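Long-range contact in branched-chain alpha-ketoacid decarboxylase (Lactococcus lactis, PDB 2VBF), which probably decarboxylates branched-chain and aromatic alpha-keto acids to aldehydes, using thiamine diphosphate and a magnesium ion: residues W66-D80 and F91-G105. Numbering follows the deposited sequence.
With TPP (thiamine diphosphate), chain D.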
loop_
_atom_site.group_PDB
_atom_site.type_symbol
_atom_site.label_atom_id
_atom_site.label_comp_id
_atom_site.label_asym_id
_atom_site.label_seq_id
_atom_site.Cartn_x
_atom_site.Cartn_y
_atom_site.Cartn_z
ATOM N N TRP A 66 -2.343 9.857 -19.686
ATOM C CA TRP A 66 -2.440 8.799 -18.681
ATOM C C TRP A 66 -1.078 8.116 -18.559
ATOM O O TRP A 66 -0.504 7.655 -19.559
ATOM C CB TRP A 66 -3.498 7.773 -19.070
ATOM C CG TRP A 66 -3.564 6.587 -18.160
ATOM C CD1 TRP A 66 -3.201 5.309 -18.451
ATOM C CD2 TRP A 66 -4.005 6.585 -16.803
ATOM N NE1 TRP A 66 -3.407 4.499 -17.354
ATOM C CE2 TRP A 66 -3.893 5.267 -16.326
ATOM C CE3 TRP A 66 -4.487 7.568 -15.945
ATOM C CZ2 TRP A 66 -4.267 4.908 -15.030
ATOM C CZ3 TRP A 66 -4.847 7.220 -14.663
ATOM C CH2 TRP A 66 -4.745 5.898 -14.213
ATOM N N ILE A 67 -0.572 8.032 -17.329
ATOM C CA ILE A 67 0.639 7.276 -17.046
ATOM C C ILE A 67 0.294 6.244 -15.974
ATOM O O ILE A 67 0.296 6.548 -14.782
ATOM C CB ILE A 67 1.797 8.191 -16.639
ATOM C CG1 ILE A 67 2.054 9.210 -17.767
ATOM C CG2 ILE A 67 3.064 7.373 -16.362
ATOM C CD1 ILE A 67 3.299 10.024 -17.609
ATOM N N GLY A 68 -0.006 5.027 -16.421
ATOM C CA GLY A 68 -0.503 3.983 -15.521
ATOM C C GLY A 68 0.640 3.423 -14.718
ATOM O O GLY A 68 1.723 3.206 -15.261
ATOM N N ASN A 69 0.399 3.205 -13.423
ATOM C CA ASN A 69 1.377 2.609 -12.505
ATOM C C ASN A 69 1.131 1.105 -12.313
ATOM O O ASN A 69 0.055 0.605 -12.636
ATOM C CB ASN A 69 1.258 3.306 -11.152
ATOM C CG ASN A 69 1.646 4.757 -11.230
ATOM O OD1 ASN A 69 0.803 5.627 -11.377
ATOM N ND2 ASN A 69 2.947 5.026 -11.185
ATOM N N ALA A 70 2.129 0.402 -11.760
ATOM C CA ALA A 70 1.969 -1.010 -11.414
ATOM C C ALA A 70 0.999 -1.161 -10.230
ATOM O O ALA A 70 0.107 -2.022 -10.268
ATOM C CB ALA A 70 3.328 -1.638 -11.104
ATOM N N ASN A 71 1.163 -0.336 -9.190
ATOM C CA ASN A 71 0.233 -0.321 -8.063
ATOM C C ASN A 71 -0.143 1.085 -7.587
ATOM O O ASN A 71 0.493 2.090 -7.950
ATOM C CB ASN A 71 0.685 -1.230 -6.898
ATOM C CG ASN A 71 1.917 -0.738 -6.159
ATOM O OD1 ASN A 71 2.121 0.456 -5.933
ATOM N ND2 ASN A 71 2.728 -1.695 -5.706
ATOM N N GLU A 72 -1.181 1.139 -6.761
ATOM C CA GLU A 72 -1.736 2.418 -6.296
ATOM C C GLU A 72 -0.885 3.159 -5.272
ATOM O O GLU A 72 -0.854 4.400 -5.263
ATOM C CB GLU A 72 -3.152 2.238 -5.754
ATOM C CG GLU A 72 -4.150 1.864 -6.828
ATOM C CD GLU A 72 -4.261 0.360 -7.080
ATOM O OE1 GLU A 72 -3.417 -0.441 -6.594
ATOM O OE2 GLU A 72 -5.219 -0.027 -7.782
ATOM N N LEU A 73 -0.232 2.433 -4.366
ATOM C CA LEU A 73 0.654 3.099 -3.436
ATOM C C LEU A 73 1.722 3.860 -4.218
ATOM O O LEU A 73 2.002 5.028 -3.945
ATOM C CB LEU A 73 1.304 2.116 -2.450
ATOM C CG LEU A 73 2.203 2.782 -1.404
ATOM C CD1 LEU A 73 1.467 3.814 -0.538
ATOM C CD2 LEU A 73 2.910 1.758 -0.520
ATOM N N ASN A 74 2.304 3.195 -5.214
ATOM C CA ASN A 74 3.317 3.817 -6.036
ATOM C C ASN A 74 2.779 5.019 -6.797
ATOM O O ASN A 74 3.487 6.032 -6.893
ATOM C CB ASN A 74 3.959 2.802 -6.985
ATOM C CG ASN A 74 4.716 1.711 -6.230
ATOM O OD1 ASN A 74 4.952 1.829 -5.020
ATOM N ND2 ASN A 74 5.083 0.631 -6.930
ATOM N N ALA A 75 1.545 4.915 -7.306
ATOM C CA ALA A 75 0.851 6.015 -7.988
ATOM C C ALA A 75 0.759 7.241 -7.091
ATOM O O ALA A 75 1.052 8.355 -7.524
ATOM C CB ALA A 75 -0.583 5.569 -8.455
ATOM N N SER A 76 0.408 7.022 -5.829
ATOM C CA SER A 76 0.274 8.109 -4.859
ATOM C C SER A 76 1.626 8.786 -4.567
ATOM O O SER A 76 1.732 10.011 -4.532
ATOM C CB SER A 76 -0.405 7.594 -3.582
ATOM O OG SER A 76 0.446 6.788 -2.786
ATOM N N TYR A 77 2.668 7.976 -4.421
ATOM C CA TYR A 77 4.023 8.478 -4.258
ATOM C C TYR A 77 4.464 9.286 -5.484
ATOM O O TYR A 77 5.112 10.334 -5.367
ATOM C CB TYR A 77 4.987 7.311 -4.059
ATOM C CG TYR A 77 4.926 6.553 -2.737
ATOM C CD1 TYR A 77 4.442 7.136 -1.561
ATOM C CD2 TYR A 77 5.448 5.254 -2.660
ATOM C CE1 TYR A 77 4.468 6.427 -0.340
ATOM C CE2 TYR A 77 5.465 4.550 -1.468
ATOM C CZ TYR A 77 4.978 5.140 -0.317
ATOM O OH TYR A 77 5.015 4.424 0.855
ATOM N N MET A 78 4.152 8.748 -6.654
ATOM C CA MET A 78 4.536 9.385 -7.914
ATOM C C MET A 78 3.869 10.738 -8.082
ATOM O O MET A 78 4.528 11.701 -8.470
ATOM C CB MET A 78 4.203 8.488 -9.097
ATOM C CG MET A 78 4.846 8.942 -10.411
ATOM S SD MET A 78 4.894 7.678 -11.718
ATOM C CE MET A 78 5.978 6.472 -10.968
ATOM N N ALA A 79 2.572 10.788 -7.783
ATOM C CA ALA A 79 1.806 12.042 -7.809
ATOM C C ALA A 79 2.384 13.088 -6.839
ATOM O O ALA A 79 2.490 14.274 -7.168
ATOM C CB ALA A 79 0.338 11.769 -7.518
ATOM N N ASP A 80 2.800 12.641 -5.656
ATOM C CA ASP A 80 3.448 13.510 -4.681
ATOM C C ASP A 80 4.747 14.126 -5.258
ATOM O O ASP A 80 4.904 15.341 -5.261
ATOM C CB ASP A 80 3.677 12.717 -3.381
ATOM C CG ASP A 80 4.297 13.526 -2.270
ATOM O OD1 ASP A 80 5.379 14.111 -2.461
ATOM O OD2 ASP A 80 3.724 13.492 -1.158
ATOM N N PHE A 91 -3.914 11.797 -9.320
ATOM C CA PHE A 91 -3.924 10.370 -9.645
ATOM C C PHE A 91 -5.331 9.791 -9.461
ATOM O O PHE A 91 -6.162 10.370 -8.774
ATOM C CB PHE A 91 -2.842 9.588 -8.889
ATOM C CG PHE A 91 -3.105 9.393 -7.415
ATOM C CD1 PHE A 91 -3.564 8.173 -6.932
ATOM C CD2 PHE A 91 -2.827 10.407 -6.508
ATOM C CE1 PHE A 91 -3.802 7.989 -5.579
ATOM C CE2 PHE A 91 -3.044 10.227 -5.147
ATOM C CZ PHE A 91 -3.532 9.013 -4.684
ATOM N N LEU A 92 -5.570 8.681 -10.149
ATOM C CA LEU A 92 -6.871 8.050 -10.265
ATOM C C LEU A 92 -6.808 6.634 -9.717
ATOM O O LEU A 92 -5.942 5.843 -10.128
ATOM C CB LEU A 92 -7.274 7.999 -11.744
ATOM C CG LEU A 92 -8.572 7.281 -12.118
ATOM C CD1 LEU A 92 -9.799 7.940 -11.496
ATOM C CD2 LEU A 92 -8.709 7.163 -13.657
ATOM N N THR A 93 -7.747 6.286 -8.840
ATOM C CA THR A 93 -7.828 4.924 -8.311
ATOM C C THR A 93 -9.251 4.422 -8.421
ATOM O O THR A 93 -10.153 5.168 -8.810
ATOM C CB THR A 93 -7.379 4.871 -6.839
ATOM O OG1 THR A 93 -8.240 5.701 -6.046
ATOM C CG2 THR A 93 -5.940 5.339 -6.694
ATOM N N THR A 94 -9.446 3.156 -8.070
ATOM C CA THR A 94 -10.769 2.570 -8.006
ATOM C C THR A 94 -11.207 2.451 -6.537
ATOM O O THR A 94 -10.394 2.307 -5.627
ATOM C CB THR A 94 -10.784 1.234 -8.752
ATOM O OG1 THR A 94 -12.135 0.869 -9.084
ATOM C CG2 THR A 94 -10.087 0.163 -7.933
ATOM N N PHE A 95 -12.516 2.565 -6.337
ATOM C CA PHE A 95 -13.175 2.468 -5.043
ATOM C C PHE A 95 -12.644 1.343 -4.141
ATOM O O PHE A 95 -12.436 0.212 -4.610
ATOM C CB PHE A 95 -14.668 2.220 -5.295
ATOM C CG PHE A 95 -15.522 2.369 -4.085
ATOM C CD1 PHE A 95 -15.839 3.628 -3.608
ATOM C CD2 PHE A 95 -16.036 1.267 -3.434
ATOM C CE1 PHE A 95 -16.629 3.784 -2.502
ATOM C CE2 PHE A 95 -16.837 1.419 -2.306
ATOM C CZ PHE A 95 -17.128 2.685 -1.845
ATOM N N GLY A 96 -12.423 1.665 -2.864
ATOM C CA GLY A 96 -12.012 0.689 -1.865
ATOM C C GLY A 96 -10.582 0.208 -2.015
ATOM O O GLY A 96 -9.670 0.688 -1.335
ATOM N N VAL A 97 -10.383 -0.746 -2.911
ATOM C CA VAL A 97 -9.067 -1.393 -3.050
ATOM C C VAL A 97 -7.973 -0.457 -3.600
ATOM O O VAL A 97 -6.818 -0.529 -3.177
ATOM C CB VAL A 97 -9.140 -2.674 -3.911
ATOM C CG1 VAL A 97 -10.086 -3.684 -3.302
ATOM C CG2 VAL A 97 -9.557 -2.330 -5.356
ATOM N N GLY A 98 -8.329 0.426 -4.524
ATOM C CA GLY A 98 -7.375 1.377 -5.087
ATOM C C GLY A 98 -7.063 2.483 -4.090
ATOM O O GLY A 98 -5.896 2.727 -3.710
ATOM N N GLU A 99 -8.115 3.153 -3.628
ATOM C CA GLU A 99 -7.929 4.259 -2.701
ATOM C C GLU A 99 -7.248 3.844 -1.393
ATOM O O GLU A 99 -6.352 4.548 -0.916
ATOM C CB GLU A 99 -9.254 4.988 -2.435
ATOM C CG GLU A 99 -10.329 4.156 -1.788
ATOM C CD GLU A 99 -11.607 4.941 -1.564
ATOM O OE1 GLU A 99 -12.684 4.419 -1.941
ATOM O OE2 GLU A 99 -11.520 6.060 -0.995
ATOM N N LEU A 100 -7.648 2.721 -0.800
ATOM C CA LEU A 100 -6.999 2.300 0.449
ATOM C C LEU A 100 -5.543 1.883 0.250
ATOM O O LEU A 100 -4.735 2.049 1.156
ATOM C CB LEU A 100 -7.795 1.207 1.171
ATOM C CG LEU A 100 -9.147 1.666 1.746
ATOM C CD1 LEU A 100 -9.792 0.536 2.513
ATOM C CD2 LEU A 100 -9.019 2.919 2.619
ATOM N N SER A 101 -5.205 1.371 -0.925
ATOM C CA SER A 101 -3.790 1.067 -1.227
ATOM C C SER A 101 -2.946 2.351 -1.294
ATOM O O SER A 101 -1.758 2.350 -0.979
ATOM C CB SER A 101 -3.667 0.286 -2.531
ATOM O OG SER A 101 -4.231 -1.021 -2.454
ATOM N N ALA A 102 -3.578 3.450 -1.693
ATOM C CA ALA A 102 -2.903 4.721 -1.935
ATOM C C ALA A 102 -2.865 5.633 -0.688
ATOM O O ALA A 102 -2.167 6.651 -0.687
ATOM C CB ALA A 102 -3.618 5.454 -3.109
ATOM N N ILE A 103 -3.583 5.266 0.373
ATOM C CA ILE A 103 -3.845 6.228 1.470
ATOM C C ILE A 103 -2.569 6.640 2.219
ATOM O O ILE A 103 -2.458 7.772 2.680
ATOM C CB ILE A 103 -4.973 5.766 2.434
ATOM C CG1 ILE A 103 -5.500 6.944 3.271
ATOM C CG2 ILE A 103 -4.515 4.635 3.354
ATOM C CD1 ILE A 103 -6.793 6.597 3.990
ATOM N N ASN A 104 -1.569 5.771 2.281
ATOM C CA ASN A 104 -0.304 6.161 2.911
ATOM C C ASN A 104 0.428 7.244 2.111
ATOM O O ASN A 104 1.086 8.113 2.686
ATOM C CB ASN A 104 0.634 4.975 3.064
ATOM C CG ASN A 104 1.915 5.343 3.776
ATOM O OD1 ASN A 104 1.888 5.981 4.841
ATOM N ND2 ASN A 104 3.053 4.945 3.199
ATOM N N GLY A 105 0.361 7.149 0.788
ATOM C CA GLY A 105 0.911 8.190 -0.077
ATOM C C GLY A 105 0.194 9.510 0.132
ATOM O O GLY A 105 0.827 10.554 0.260
HETATM N "N1'" TPP D . -6.466 -2.316 -8.333
HETATM C "C2'" TPP D . -6.630 -3.195 -7.283
HETATM C CM2 TPP D . -5.768 -3.065 -6.068
HETATM N "N3'" TPP D . -7.588 -4.162 -7.374
HETATM C "C4'" TPP D . -8.382 -4.280 -8.501
HETATM N "N4'" TPP D . -9.314 -5.225 -8.491
HETATM C "C5'" TPP D . -8.208 -3.407 -9.584
HETATM C "C6'" TPP D . -7.229 -2.423 -9.482
HETATM C "C7'" TPP D . -9.060 -3.539 -10.851
HETATM N N3 TPP D . -8.768 -4.761 -11.611
HETATM C C2 TPP D . -9.467 -5.962 -11.532
HETATM S S1 TPP D . -8.937 -7.163 -12.481
HETATM C C5 TPP D . -7.787 -6.185 -13.052
HETATM C C4 TPP D . -7.778 -4.889 -12.528
HETATM C CM4 TPP D . -6.814 -3.792 -12.903
HETATM C C6 TPP D . -6.877 -6.761 -14.101
HETATM C C7 TPP D . -6.023 -7.930 -13.621
HETATM O O7 TPP D . -5.186 -8.244 -14.723
HETATM P PA TPP D . -4.366 -9.628 -14.822
HETATM O O1A TPP D . -3.772 -9.874 -13.443
HETATM O O2A TPP D . -3.316 -9.444 -15.890
HETATM O O3A TPP D . -5.474 -10.742 -15.111
HETATM P PB TPP D . -5.971 -11.316 -16.548
HETATM O O1B TPP D . -7.443 -11.040 -16.596
HETATM O O2B TPP D . -5.670 -12.783 -16.547
HETATM O O3B TPP D . -5.188 -10.616 -17.624
HETATM O O HOH W 1 -2.603 -2.137 -4.407
HETATM O O HOH W 2 -7.125 1.630 -8.773
HETATM O O HOH W 3 3.448 10.641 -0.456
#
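Trp66 sets the edge of its ring, at CZ3, against CB of Leu92 (3.9 Å), an apolar contact reaching past strand 42-45, which separates their two strands in the parallel sheet of the N-terminal, pyrimidine-binding domain of this thiamine diphosphate enzyme. The axes of the following helical segments, 72-80 and 97-105, cross at 47°. Glu72 starts the first helix and reaches the cofactor: its chain bends about the CB-CG bond (chi2 88°), CB and CG lie against Gly98 O and CA, and OE2 arrives 2.7 Å from N1' of the aminopyrimidine, as the activating glutamate of this family does. A side chain on Gly98 would run into Thr94 N and crowd this carboxylate. One water joins OE1 to Ser101 OG and another joins OE2 to Thr94 N, steadying it from the second segment. Leu73 lays CB 3.4 Å from Ser101 O. Ala75 offers only a methyl to Phe91; Ser76, small enough for the helix crossing, puts CA over that ring's centre in a CH-pi contact, while OG turns back to Leu73 O (2.6 Å). Gly105 CA comes obliquely to the Tyr77 ring; a CB there would collide with Ser76 OG, so glycine suits the crossing. Ala79 adds its methyl, and an alanine in place of Phe91 would probably open a gap beneath Ser76 and Ala79. Asp80 OD1 holds Tyr429 OH and Arg84, while a water donates to OD2 and, at 2.7 Å, to Gly105 O.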